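Possible thiol-disulfide isomerase (Cytophaga hutchinsonii, PDB 3HCZ) is a possible thiol-disulfide isomerase whose thioredoxin-like domain, of the AhpC/TSA family, probably exchanges or reduces disulfide bonds. Local coordinates at residues 14-24 / 92-103. Sequence-based numbering, arbitrary orientation.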
ATOM      1  N   LEU A  14      -7.219   8.376  -0.098  1.00 14.98           N
ATOM      2  CA  LEU A  14      -7.688   7.550   1.039  1.00 13.91           C
ATOM      3  C   LEU A  14      -7.553   8.406   2.298  1.00 14.05           C
ATOM      4  O   LEU A  14      -6.498   8.988   2.554  1.00 13.94           O
ATOM      5  CB  LEU A  14      -6.827   6.288   1.178  1.00 14.43           C
ATOM      6  CG  LEU A  14      -7.040   5.314   0.004  1.00 14.31           C
ATOM      7  CD1 LEU A  14      -5.914   4.269  -0.013  1.00 15.65           C
ATOM      8  CD2 LEU A  14      -8.341   4.601   0.230  1.00 14.29           C
ATOM      9  N   TYR A  15      -8.625   8.475   3.076  1.00 14.27           N
ATOM     10  CA  TYR A  15      -8.652   9.322   4.273  1.00 15.06           C
ATOM     11  C   TYR A  15      -8.559   8.419   5.493  1.00 15.28           C
ATOM     12  O   TYR A  15      -9.408   8.466   6.400  1.00 15.51           O
ATOM     13  CB  TYR A  15      -9.943  10.172   4.276  1.00 15.61           C
ATOM     14  CG  TYR A  15     -10.080  11.099   3.094  1.00 17.45           C
ATOM     15  CD1 TYR A  15      -9.596  12.408   3.154  1.00 22.58           C
ATOM     16  CD2 TYR A  15     -10.703  10.685   1.916  1.00 21.84           C
ATOM     17  CE1 TYR A  15      -9.709  13.289   2.064  1.00 21.57           C
ATOM     18  CE2 TYR A  15     -10.801  11.550   0.804  1.00 21.13           C
ATOM     19  CZ  TYR A  15     -10.328  12.848   0.898  1.00 20.87           C
ATOM     20  OH  TYR A  15     -10.462  13.712  -0.161  1.00 22.54           O
HETATM   21  N   MSE A  16      -7.505   7.600   5.533  1.00 14.99           N
HETATM   22  CA  MSE A  16      -7.374   6.569   6.568  1.00 15.37           C
HETATM   23  C   MSE A  16      -6.526   7.072   7.735  1.00 15.30           C
HETATM   24  O   MSE A  16      -5.966   8.185   7.679  1.00 15.97           O
HETATM   25  CB  MSE A  16      -6.847   5.251   5.957  1.00 14.98           C
HETATM   26  CG  MSE A  16      -7.841   4.727   4.899  1.00 16.37           C
HETATM   27 SE   MSE A  16      -7.153   3.220   3.878  0.60 16.01          SE
HETATM   28  CE  MSE A  16      -7.123   1.877   5.342  1.00 13.53           C
ATOM     29  N   THR A  17      -6.471   6.273   8.796  1.00 14.17           N
ATOM     30  CA  THR A  17      -5.842   6.730  10.025  1.00 14.76           C
ATOM     31  C   THR A  17      -4.731   5.772  10.432  1.00 14.66           C
ATOM     32  O   THR A  17      -4.829   4.568  10.191  1.00 14.79           O
ATOM     33  CB  THR A  17      -6.857   6.855  11.179  1.00 15.11           C
ATOM     34  OG1 THR A  17      -7.586   5.628  11.322  1.00 15.58           O
ATOM     35  CG2 THR A  17      -7.872   7.981  10.893  1.00 14.20           C
ATOM     36  N   ASP A  18      -3.693   6.305  11.086  1.00 14.60           N
ATOM     37  CA  ASP A  18      -2.534   5.485  11.486  1.00 14.01           C
ATOM     38  C   ASP A  18      -2.836   4.701  12.785  1.00 13.85           C
ATOM     39  O   ASP A  18      -3.986   4.681  13.241  1.00 13.45           O
ATOM     40  CB  ASP A  18      -1.249   6.344  11.555  1.00 14.45           C
ATOM     41  CG  ASP A  18      -1.269   7.366  12.692  1.00 14.59           C
ATOM     42  OD1 ASP A  18      -2.088   7.229  13.646  1.00 15.35           O
ATOM     43  OD2 ASP A  18      -0.428   8.327  12.661  1.00 15.66           O
ATOM     44  N   THR A  19      -1.828   4.039  13.349  1.00 13.86           N
ATOM     45  CA  THR A  19      -2.020   3.166  14.523  1.00 13.44           C
ATOM     46  C   THR A  19      -2.381   3.955  15.781  1.00 13.90           C
ATOM     47  O   THR A  19      -2.772   3.367  16.794  1.00 13.69           O
ATOM     48  CB  THR A  19      -0.786   2.273  14.787  1.00 14.81           C
ATOM     49  OG1 THR A  19       0.395   3.089  14.893  1.00 16.27           O
ATOM     50  CG2 THR A  19      -0.592   1.284  13.639  1.00 12.38           C
ATOM     51  N   THR A  20      -2.291   5.278  15.728  1.00 13.19           N
ATOM     52  CA  THR A  20      -2.801   6.091  16.845  1.00 13.70           C
ATOM     53  C   THR A  20      -4.182   6.626  16.552  1.00 13.63           C
ATOM     54  O   THR A  20      -4.722   7.363  17.351  1.00 14.56           O
ATOM     55  CB  THR A  20      -1.893   7.295  17.212  1.00 14.23           C
ATOM     56  OG1 THR A  20      -1.874   8.212  16.105  1.00 15.47           O
ATOM     57  CG2 THR A  20      -0.486   6.815  17.541  1.00 14.23           C
ATOM     58  N   GLY A  21      -4.765   6.256  15.409  1.00 13.83           N
ATOM     59  CA  GLY A  21      -6.066   6.825  15.064  1.00 14.06           C
ATOM     60  C   GLY A  21      -6.006   8.197  14.450  1.00 13.48           C
ATOM     61  O   GLY A  21      -7.055   8.853  14.271  1.00 13.03           O
ATOM     62  N   THR A  22      -4.798   8.631  14.062  1.00 12.91           N
ATOM     63  CA  THR A  22      -4.646   9.957  13.520  1.00 13.11           C
ATOM     64  C   THR A  22      -4.655   9.934  11.990  1.00 13.44           C
ATOM     65  O   THR A  22      -4.029   9.044  11.373  1.00 13.85           O
ATOM     66  CB  THR A  22      -3.324  10.569  14.002  1.00 12.32           C
ATOM     67  OG1 THR A  22      -3.306  10.502  15.427  1.00 15.15           O
ATOM     68  CG2 THR A  22      -3.248  11.996  13.589  1.00 14.11           C
ATOM     69  N   TYR A  23      -5.343  10.899  11.371  1.00 13.69           N
ATOM     70  CA  TYR A  23      -5.439  10.920   9.900  1.00 13.14           C
ATOM     71  C   TYR A  23      -4.069  10.966   9.249  1.00 14.21           C
ATOM     72  O   TYR A  23      -3.221  11.776   9.663  1.00 13.70           O
ATOM     73  CB  TYR A  23      -6.242  12.123   9.391  1.00 12.40           C
ATOM     74  CG  TYR A  23      -7.734  11.952   9.482  1.00 13.74           C
ATOM     75  CD1 TYR A  23      -8.387  10.898   8.788  1.00 15.17           C
ATOM     76  CD2 TYR A  23      -8.520  12.849  10.241  1.00 15.84           C
ATOM     77  CE1 TYR A  23      -9.785  10.746   8.850  1.00 17.70           C
ATOM     78  CE2 TYR A  23      -9.921  12.706  10.307  1.00 17.59           C
ATOM     79  CZ  TYR A  23     -10.537  11.655   9.607  1.00 15.69           C
ATOM     80  OH  TYR A  23     -11.898  11.532   9.664  1.00 17.24           O
ATOM     81  N   ARG A  24      -3.861  10.096   8.257  1.00 13.62           N
ATOM     82  CA  ARG A  24      -2.718  10.177   7.350  1.00 15.55           C
ATOM     83  C   ARG A  24      -3.231   9.971   5.938  1.00 14.92           C
ATOM     84  O   ARG A  24      -3.308   8.834   5.454  1.00 16.40           O
ATOM     85  CB  ARG A  24      -1.647   9.131   7.718  1.00 15.22           C
ATOM     86  CG  ARG A  24      -0.997   9.298   9.113  1.00 15.33           C
ATOM     87  CD  ARG A  24      -0.163  10.621   9.292  1.00 16.18           C
ATOM     88  NE  ARG A  24       0.617  10.937   8.075  1.00 18.65           N
ATOM     89  CZ  ARG A  24       1.741  10.319   7.696  1.00 19.41           C
ATOM     90  NH1 ARG A  24       2.310  10.668   6.563  1.00 22.70           N
ATOM     91  NH2 ARG A  24       2.316   9.363   8.426  1.00 15.57           N
ATOM     92  N   LEU A  92       4.009   2.940   6.854  1.00 13.49           N
ATOM     93  CA  LEU A  92       2.727   3.641   7.132  1.00 14.09           C
ATOM     94  C   LEU A  92       1.508   2.708   7.224  1.00 14.23           C
ATOM     95  O   LEU A  92       0.722   2.580   6.267  1.00 14.54           O
ATOM     96  CB  LEU A  92       2.496   4.816   6.184  1.00 12.64           C
ATOM     97  CG  LEU A  92       1.261   5.688   6.435  1.00 13.29           C
ATOM     98  CD1 LEU A  92       1.101   6.036   7.947  1.00 14.16           C
ATOM     99  CD2 LEU A  92       1.401   6.981   5.592  1.00 14.54           C
ATOM    100  N   ASN A  93       1.370   2.040   8.377  1.00 15.00           N
ATOM    101  CA  ASN A  93       0.157   1.268   8.644  1.00 14.27           C
ATOM    102  C   ASN A  93      -1.043   2.174   8.884  1.00 13.99           C
ATOM    103  O   ASN A  93      -0.998   3.045   9.776  1.00 13.30           O
ATOM    104  CB  ASN A  93       0.346   0.399   9.884  1.00 13.84           C
ATOM    105  CG  ASN A  93       1.334  -0.723   9.646  1.00 14.64           C
ATOM    106  OD1 ASN A  93       1.080  -1.607   8.819  1.00 15.34           O
ATOM    107  ND2 ASN A  93       2.462  -0.709  10.381  1.00 12.89           N
ATOM    108  N   VAL A  94      -2.082   1.978   8.093  1.00 13.17           N
ATOM    109  CA  VAL A  94      -3.335   2.688   8.279  1.00 13.35           C
ATOM    110  C   VAL A  94      -4.535   1.734   8.236  1.00 13.87           C
ATOM    111  O   VAL A  94      -4.426   0.592   7.741  1.00 13.12           O
ATOM    112  CB  VAL A  94      -3.553   3.849   7.239  1.00 12.90           C
ATOM    113  CG1 VAL A  94      -2.510   4.963   7.429  1.00 12.32           C
ATOM    114  CG2 VAL A  94      -3.519   3.341   5.766  1.00 12.49           C
ATOM    115  N   ARG A  95      -5.659   2.216   8.775  1.00 13.54           N
ATOM    116  CA  ARG A  95      -6.917   1.477   8.721  1.00 13.33           C
ATOM    117  C   ARG A  95      -8.003   2.531   8.519  1.00 14.00           C
ATOM    118  O   ARG A  95      -7.788   3.709   8.859  1.00 15.45           O
ATOM    119  CB  ARG A  95      -7.145   0.678  10.036  1.00 12.40           C
ATOM    120  CG  ARG A  95      -8.173  -0.444   9.889  1.00 11.41           C
ATOM    121  CD  ARG A  95      -8.447  -1.211  11.222  1.00 12.21           C
ATOM    122  NE  ARG A  95      -9.017  -0.384  12.313  1.00 12.51           N
ATOM    123  CZ  ARG A  95     -10.280   0.047  12.353  1.00 12.86           C
ATOM    124  NH1 ARG A  95     -10.685   0.794  13.350  1.00 12.46           N
ATOM    125  NH2 ARG A  95     -11.130  -0.206  11.359  1.00 13.52           N
ATOM    126  N   ASP A  96      -9.175   2.128   8.027  1.00 14.08           N
ATOM    127  CA  ASP A  96     -10.293   3.056   7.837  1.00 12.96           C
ATOM    128  C   ASP A  96     -11.164   3.274   9.066  1.00 13.90           C
ATOM    129  O   ASP A  96     -12.385   3.064   9.040  1.00 14.89           O
ATOM    130  CB  ASP A  96     -11.090   2.607   6.598  1.00 13.41           C
ATOM    131  CG  ASP A  96     -12.107   3.657   6.141  1.00 13.90           C
ATOM    132  OD1 ASP A  96     -11.831   4.886   6.233  1.00 14.07           O
ATOM    133  OD2 ASP A  96     -13.203   3.261   5.733  1.00 16.70           O
ATOM    134  N   SER A  97     -10.545   3.762  10.145  1.00 14.80           N
ATOM    135  CA  SER A  97     -11.212   3.832  11.429  1.00 15.79           C
ATOM    136  C   SER A  97     -12.288   4.916  11.437  1.00 16.86           C
ATOM    137  O   SER A  97     -13.176   4.902  12.292  1.00 15.97           O
ATOM    138  CB  SER A  97     -10.212   4.105  12.587  1.00 15.93           C
ATOM    139  OG  SER A  97      -9.761   5.444  12.606  1.00 17.88           O
ATOM    140  N   LYS A  98     -12.193   5.872  10.517  1.00 17.40           N
ATOM    141  CA  LYS A  98     -13.226   6.910  10.457  1.00 18.56           C
ATOM    142  C   LYS A  98     -14.197   6.731   9.300  1.00 19.24           C
ATOM    143  O   LYS A  98     -14.929   7.679   8.947  1.00 19.12           O
ATOM    144  CB  LYS A  98     -12.578   8.278  10.395  1.00 19.15           C
ATOM    145  CG  LYS A  98     -11.754   8.575  11.608  1.00 20.63           C
ATOM    146  CD  LYS A  98     -12.553   9.340  12.595  1.00 27.67           C
ATOM    147  CE  LYS A  98     -11.650   9.758  13.747  1.00 31.16           C
ATOM    148  NZ  LYS A  98     -11.962  11.118  14.223  1.00 31.59           N
ATOM    149  N   ASN A  99     -14.213   5.533   8.724  1.00 18.71           N
ATOM    150  CA  ASN A  99     -15.228   5.154   7.760  1.00 20.49           C
ATOM    151  C   ASN A  99     -15.364   6.071   6.541  1.00 19.92           C
ATOM    152  O   ASN A  99     -16.448   6.648   6.297  1.00 19.46           O
ATOM    153  CB  ASN A  99     -16.579   5.109   8.475  1.00 21.83           C
ATOM    154  CG  ASN A  99     -16.524   4.243   9.659  1.00 24.98           C
ATOM    155  OD1 ASN A  99     -16.424   4.737  10.798  1.00 28.11           O
ATOM    156  ND2 ASN A  99     -16.486   2.931   9.420  1.00 24.98           N
ATOM    157  N   HIS A 100     -14.282   6.223   5.792  1.00 17.99           N
ATOM    158  CA  HIS A 100     -14.321   7.064   4.611  1.00 17.28           C
ATOM    159  C   HIS A 100     -14.086   6.246   3.363  1.00 18.45           C
ATOM    160  O   HIS A 100     -14.086   6.787   2.266  1.00 17.54           O
ATOM    161  CB  HIS A 100     -13.281   8.170   4.716  1.00 17.20           C
ATOM    162  CG  HIS A 100     -13.529   9.108   5.854  1.00 16.59           C
ATOM    163  ND1 HIS A 100     -14.738   9.742   6.045  1.00 14.21           N
ATOM    164  CD2 HIS A 100     -12.743   9.483   6.886  1.00 16.16           C
ATOM    165  CE1 HIS A 100     -14.682  10.481   7.141  1.00 16.53           C
ATOM    166  NE2 HIS A 100     -13.471  10.355   7.662  1.00 16.47           N
ATOM    167  N   THR A 101     -13.852   4.949   3.521  1.00 18.14           N
ATOM    168  CA  THR A 101     -13.389   4.195   2.365  1.00 20.78           C
ATOM    169  C   THR A 101     -14.241   3.007   2.067  1.00 19.45           C
ATOM    170  O   THR A 101     -14.486   2.127   2.900  1.00 18.54           O
ATOM    171  CB  THR A 101     -11.933   3.684   2.500  1.00 21.11           C
ATOM    172  OG1 THR A 101     -11.086   4.688   3.103  1.00 26.93           O
ATOM    173  CG2 THR A 101     -11.416   3.215   1.137  1.00 20.27           C
ATOM    174  N   ASP A 102     -14.698   2.973   0.849  1.00 20.36           N
ATOM    175  CA  ASP A 102     -15.465   1.864   0.391  1.00 19.72           C
ATOM    176  C   ASP A 102     -14.521   0.992  -0.442  1.00 19.28           C
ATOM    177  O   ASP A 102     -14.266   1.360  -1.587  1.00 17.46           O
ATOM    178  CB  ASP A 102     -16.546   2.446  -0.502  1.00 21.77           C
ATOM    179  CG  ASP A 102     -17.598   1.441  -0.832  1.00 24.16           C
ATOM    180  OD1 ASP A 102     -18.776   1.868  -1.022  1.00 30.05           O
ATOM    181  OD2 ASP A 102     -17.253   0.230  -0.895  1.00 27.37           O
ATOM    182  N   PHE A 103     -13.955  -0.101   0.106  1.00 18.19           N
ATOM    183  CA  PHE A 103     -12.828  -0.774  -0.598  1.00 18.81           C
ATOM    184  C   PHE A 103     -13.269  -1.457  -1.890  1.00 19.80           C
ATOM    185  O   PHE A 103     -12.508  -1.544  -2.866  1.00 20.17           O
ATOM    186  CB  PHE A 103     -12.056  -1.734   0.300  1.00 18.18           C
ATOM    187  CG  PHE A 103     -11.352  -1.054   1.441  1.00 18.98           C
ATOM    188  CD1 PHE A 103     -10.174  -0.391   1.234  1.00 15.80           C
ATOM    189  CD2 PHE A 103     -11.875  -1.120   2.721  1.00 20.39           C
ATOM    190  CE1 PHE A 103      -9.495   0.268   2.269  1.00 17.32           C
ATOM    191  CE2 PHE A 103     -11.219  -0.478   3.770  1.00 19.20           C
ATOM    192  CZ  PHE A 103     -10.028   0.198   3.560  1.00 18.90           C
TER
HETATM  193  O   HOH W   1     -10.685   6.508   8.191  1.00 16.12           O
HETATM  194  O   HOH W   2     -10.808   7.251   2.262  1.00 25.44           O
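Met16, a selenomethionine, lays its CB against Val94 (CB to CB 3.8 Å) and, bent at chi3 (68°), brings CE to 3.8 Å from Phe103 CZ in the ring plane, while SE meets the edge of the same ring, a Met-aromatic contact. Next to it a single antiparallel bridge pairs Thr17 with Arg95: Thr17 N meets Arg95 O almost straight (171°), and Arg95 N returns a bond to Thr17 O in the carbonyl plane. Thr17 OG1 also shares a short 2.5 Å hydrogen bond with Ser97 OG. Farther along, Tyr23 OH and His100 NE2 share a hydrogen bond of 2.8 Å, in the imidazole plane, while Lys98 O lies over that ring's centre. One water joins Tyr15 O, Asp96 OD1 and Lys98 N; Asp96 OD2 is in a salt bridge with Arg74. Asp18, whose CA makes a CA-H...O contact with Asn93 O at 3.4 Å, opens an Asx turn, its OD1 accepting from Thr20 N, Thr22 N and Thr20 OG1. With an alanine here, the three donors would probably lose their shared acceptor and the 18-21 turn would be freer to shift. The loop 14-24 flanks outermost strand 92-95 of the thioredoxin-like sheet; on the strand's other side lies 65-71, whose Tyr68 touches Met16 and Val94, while helix 77-86 packs against Thr19 and Asn93.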